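Subtilase cytotoxin subunit A (Escherichia coli, PDB 2IY9) cleaves the endoplasmic reticulum chaperone BiP at a single site as the serine protease subunit of subtilase cytotoxin, causing ER stress and death of the host cell. Local coordinates at residues A[93-97]-A[272-276]; A[220-224]-A[253-257]. All coordinates share one frame; numbering follows the deposited sequence.

Contact 1 (A[93-97]-A[272-276]); sequences MASLI and SEATA
Residues 93-97 and 272-276 are short pieces of two helices, 84-98 and 271-288. Their axes run in roughly the same direction, with a crossing angle of -37° and a closest approach of 9.0 Å. Met93 and Ala276 bring the backbones closest, with their CA atoms 5.6 Å apart. The small side chain of Ala276 permits this spacing. Its CB points at the other helix and is met by three residues: Leu96 CB lies 3.8 Å from Ala276 CB, Met93 SD comes from one side and Ile97 CG1 from another. Ile97 CG1 also lies against the carbonyl oxygen of Ala276.

Met93 reaches across by bending. CG sits beside the backbone N (chi1 -57°) and the chain turns again at chi2, which carries SD over the first turn of the facing segment. There SD is 3.3 Å from Ser272 O and 3.8 Å from Ser272 CB. Ser272 O also accepts a hydrogen bond from Ser150 OG. Leu96 sends one methyl across: CD1 lies 3.8 Å from Glu273 CA and also touches the CB and CG of that residue. Glu273 thus meets Leu96 with the aliphatic part of its chain. No hydrogen bond joins the two segments, and the contact is almost wholly buried.

Ser272 is the inferred serine of the charge relay system, and Met93 also packs on Asp52, its inferred acid. His89, the inferred histidine of the relay, lies on the same helix as Met93. This pairing of the histidine-bearing and serine-bearing helices is characteristic of the subtilisin-like catalytic core of peptidase family S8.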
loop_
_atom_site.group_PDB
_atom_site.type_symbol
_atom_site.label_atom_id
_atom_site.label_comp_id
_atom_site.label_asym_id
_atom_site.label_seq_id
_atom_site.Cartn_x
_atom_site.Cartn_y
_atom_site.Cartn_z
ATOM N N MET A 93 -1.847 8.723 -4.173
ATOM C CA MET A 93 -1.171 7.473 -3.789
ATOM C C MET A 93 -0.039 7.126 -4.743
ATOM O O MET A 93 1.088 6.835 -4.306
ATOM C CB MET A 93 -2.173 6.320 -3.685
ATOM C CG MET A 93 -3.343 6.583 -2.697
ATOM S SD MET A 93 -2.793 6.942 -1.020
ATOM C CE MET A 93 -3.158 8.681 -0.844
ATOM N N ALA A 94 -0.342 7.194 -6.039
ATOM C CA ALA A 94 0.637 7.008 -7.099
ATOM C C ALA A 94 1.824 7.935 -6.900
ATOM O O ALA A 94 2.964 7.507 -7.057
ATOM C CB ALA A 94 0.014 7.226 -8.467
ATOM N N SER A 95 1.563 9.191 -6.524
ATOM C CA SER A 95 2.656 10.142 -6.334
ATOM C C SER A 95 3.561 9.719 -5.179
ATOM O O SER A 95 4.784 9.801 -5.304
ATOM C CB SER A 95 2.162 11.589 -6.196
ATOM O OG SER A 95 1.581 11.873 -4.930
ATOM N N LEU A 96 2.968 9.245 -4.075
ATOM C CA LEU A 96 3.754 8.824 -2.907
ATOM C C LEU A 96 4.660 7.623 -3.205
ATOM O O LEU A 96 5.769 7.534 -2.682
ATOM C CB LEU A 96 2.843 8.526 -1.710
ATOM C CG LEU A 96 2.089 9.729 -1.135
ATOM C CD1 LEU A 96 1.122 9.248 -0.067
ATOM C CD2 LEU A 96 3.046 10.822 -0.584
ATOM N N ILE A 97 4.174 6.729 -4.062
ATOM C CA ILE A 97 4.926 5.564 -4.503
ATOM C C ILE A 97 6.034 5.950 -5.488
ATOM O O ILE A 97 7.179 5.516 -5.345
ATOM C CB ILE A 97 3.991 4.517 -5.145
ATOM C CG1 ILE A 97 2.992 3.975 -4.108
ATOM C CG2 ILE A 97 4.791 3.356 -5.793
ATOM C CD1 ILE A 97 1.822 3.248 -4.758
ATOM N N SER A 272 -4.187 5.641 4.193
ATOM C CA SER A 272 -4.006 5.602 2.732
ATOM C C SER A 272 -2.559 5.950 2.387
ATOM O O SER A 272 -1.879 5.221 1.645
ATOM C CB SER A 272 -4.960 6.574 2.027
ATOM O OG SER A 272 -6.317 6.179 2.186
ATOM N N GLU A 273 -2.091 7.060 2.951
ATOM C CA GLU A 273 -0.723 7.541 2.728
ATOM C C GLU A 273 0.326 6.545 3.236
ATOM O O GLU A 273 1.331 6.281 2.555
ATOM C CB GLU A 273 -0.529 8.888 3.432
ATOM C CG GLU A 273 -1.330 10.042 2.820
ATOM C CD GLU A 273 -2.791 10.114 3.260
ATOM O OE1 GLU A 273 -3.266 9.278 4.072
ATOM O OE2 GLU A 273 -3.487 11.029 2.771
ATOM N N ALA A 274 0.090 6.010 4.435
ATOM C CA ALA A 274 0.983 5.021 5.050
ATOM C C ALA A 274 1.107 3.772 4.175
ATOM O O ALA A 274 2.192 3.254 3.973
ATOM C CB ALA A 274 0.481 4.639 6.452
ATOM N N THR A 275 -0.020 3.305 3.657
ATOM C CA THR A 275 -0.025 2.156 2.770
ATOM C C THR A 275 0.822 2.421 1.519
ATOM O O THR A 275 1.588 1.558 1.095
ATOM C CB THR A 275 -1.452 1.794 2.384
ATOM O OG1 THR A 275 -2.190 1.505 3.577
ATOM C CG2 THR A 275 -1.481 0.593 1.436
ATOM N N ALA A 276 0.673 3.607 0.929
ATOM C CA ALA A 276 1.415 3.950 -0.292
ATOM C C ALA A 276 2.921 3.856 -0.056
ATOM O O ALA A 276 3.681 3.346 -0.889
ATOM C CB ALA A 276 1.020 5.335 -0.786
#

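Contact 2 (A[220-224]-A[253-257]); sequences ALAQY and GQNIT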
loop_
_atom_site.group_PDB
_atom_site.type_symbol
_atom_site.label_atom_id
_atom_site.label_comp_id
_atom_site.label_asym_id
_atom_site.label_seq_id
_atom_site.Cartn_x
_atom_site.Cartn_y
_atom_site.Cartn_z
ATOM N N ALA A 220 -1.137 3.839 10.407
ATOM C CA ALA A 220 -0.494 5.145 10.166
ATOM C C ALA A 220 0.106 5.750 11.435
ATOM O O ALA A 220 -0.552 5.803 12.484
ATOM C CB ALA A 220 -1.489 6.110 9.561
ATOM N N LEU A 221 1.354 6.198 11.319
ATOM C CA LEU A 221 2.087 6.783 12.442
ATOM C C LEU A 221 2.078 8.296 12.389
ATOM O O LEU A 221 2.089 8.892 11.304
ATOM C CB LEU A 221 3.543 6.317 12.422
ATOM C CG LEU A 221 3.787 4.829 12.656
ATOM C CD1 LEU A 221 5.218 4.456 12.318
ATOM C CD2 LEU A 221 3.419 4.432 14.102
ATOM N N ALA A 222 2.099 8.905 13.571
ATOM C CA ALA A 222 2.340 10.342 13.712
ATOM C C ALA A 222 3.773 10.667 13.301
ATOM O O ALA A 222 4.647 9.799 13.306
ATOM C CB ALA A 222 2.092 10.774 15.150
ATOM N N GLN A 223 4.007 11.928 12.953
ATOM C CA GLN A 223 5.338 12.382 12.578
ATOM C C GLN A 223 6.344 12.107 13.690
ATOM O O GLN A 223 6.061 12.336 14.872
ATOM C CB GLN A 223 5.303 13.879 12.270
ATOM C CG GLN A 223 6.605 14.425 11.707
ATOM C CD GLN A 223 6.426 15.803 11.113
ATOM O OE1 GLN A 223 5.315 16.183 10.727
ATOM N NE2 GLN A 223 7.520 16.562 11.021
ATOM N N TYR A 224 7.507 11.601 13.293
ATOM C CA TYR A 224 8.618 11.367 14.194
ATOM C C TYR A 224 9.952 11.518 13.458
ATOM O O TYR A 224 10.015 11.417 12.226
ATOM C CB TYR A 224 8.521 9.971 14.828
ATOM C CG TYR A 224 8.638 8.821 13.836
ATOM C CD1 TYR A 224 9.832 8.124 13.683
ATOM C CD2 TYR A 224 7.537 8.429 13.063
ATOM C CE1 TYR A 224 9.934 7.055 12.776
ATOM C CE2 TYR A 224 7.623 7.375 12.160
ATOM C CZ TYR A 224 8.818 6.690 12.017
ATOM O OH TYR A 224 8.893 5.641 11.109
ATOM N N GLY A 253 2.353 8.207 8.465
ATOM C CA GLY A 253 1.017 8.539 7.996
ATOM C C GLY A 253 0.453 9.843 8.534
ATOM O O GLY A 253 -0.756 9.967 8.706
ATOM N N GLN A 254 1.324 10.818 8.771
ATOM C CA GLN A 254 0.886 12.162 9.194
ATOM C C GLN A 254 1.677 13.250 8.475
ATOM O O GLN A 254 2.886 13.114 8.303
ATOM C CB GLN A 254 1.057 12.313 10.701
ATOM C CG GLN A 254 0.373 13.530 11.285
ATOM C CD GLN A 254 0.685 13.678 12.743
ATOM O OE1 GLN A 254 1.802 14.022 13.113
ATOM N NE2 GLN A 254 -0.296 13.395 13.587
ATOM N N ASN A 255 0.995 14.329 8.069
ATOM C CA ASN A 255 1.672 15.479 7.467
ATOM C C ASN A 255 2.375 15.008 6.197
ATOM O O ASN A 255 3.578 15.203 6.023
ATOM C CB ASN A 255 2.682 16.078 8.466
ATOM C CG ASN A 255 3.245 17.415 8.012
ATOM O OD1 ASN A 255 2.566 18.180 7.318
ATOM N ND2 ASN A 255 4.487 17.721 8.430
ATOM N N ILE A 256 1.619 14.330 5.339
ATOM C CA ILE A 256 2.173 13.765 4.108
ATOM C C ILE A 256 1.735 14.594 2.898
ATOM O O ILE A 256 0.537 14.749 2.646
ATOM C CB ILE A 256 1.732 12.282 3.900
ATOM C CG1 ILE A 256 1.974 11.414 5.156
ATOM C CG2 ILE A 256 2.366 11.705 2.627
ATOM C CD1 ILE A 256 3.467 11.130 5.523
ATOM N N THR A 257 2.706 15.132 2.162
ATOM C CA THR A 257 2.415 15.955 0.986
ATOM C C THR A 257 2.238 15.039 -0.242
ATOM O O THR A 257 3.001 14.094 -0.419
ATOM C CB THR A 257 3.535 16.999 0.748
ATOM O OG1 THR A 257 3.762 17.750 1.955
ATOM C CG2 THR A 257 3.154 17.968 -0.346
HETATM O O HOH W 1 2.915 16.353 11.903
#
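Gln254 OE1 is gripped by two donors, the backbone N of Gln223 and a water. The bond from Gln223 N to Gln254 OE1 is 3.0 Å long and nearly straight at 174°. The N-H arrives from above the carbonyl plane, about 60° out of it. The water donates to both Gln254 OE1 and Gln223 OE1; its oxygen is 2.7 Å from Gln223 OE1. It thereby ties the two side-chain amides together.

Gln254 can reach Gln223 N because its chain is extended, with CG anti to the backbone N. The amide lies alongside Ala222, whose CB is 3.8 Å from Gln254 OE1. The other end of the amide is held too, since Gln254 NE2 bonds to His233 ND1. These bonds limit how the group can turn.

On the backbone, residues 220-221 end strand 215-221 of the parallel subtilase sheet. Gly253 directly follows 249-252, the edge strand that lies next to 215-221. Gly253 N donates to Leu221 O over 2.9 Å. This carries the pairing just past the end of the edge strand. The chain then turns away into strand 256-259, at whose start Asn255 and Ile256 both face Gly268 of strand 265-268 in a G1 beta bulge.

Gln223 OE1 has a second donor. Asn255 ND2 gives it a hydrogen bond of 2.9 Å. The amide planes of Gln223 and Asn255 are 12° apart, so the two groups are nearly parallel at this exposed edge, with the donor stepped somewhat out of the acceptor's carbonyl plane.

Deeper in, Ala220 CB rests 3.8 Å from Gly253 CA. The same alanine also packs on Thr271 and Ala274 of the serine-bearing helix.

In the fold
Contact 1 is core and contact 2 runs from the core out to the surface; their centres are 12 Å apart. Contact 1 joins two helices by mainly apolar packing at the inferred charge relay site, and includes its serine. Contact 2 joins the ends of sheet strands and loops, and it relies on amide and backbone hydrogen bonds and a water. Along the chain, contact 2 is nested inside the loop closed by 93-97 and 272-276. The two touch directly. Leu96 CD2 packs on Ile256 CG2 and on Thr257 O. Glu273 CG also meets Ile256 CB, so helix 271-288, one side of contact 1, packs against the 253-257 segment of contact 2.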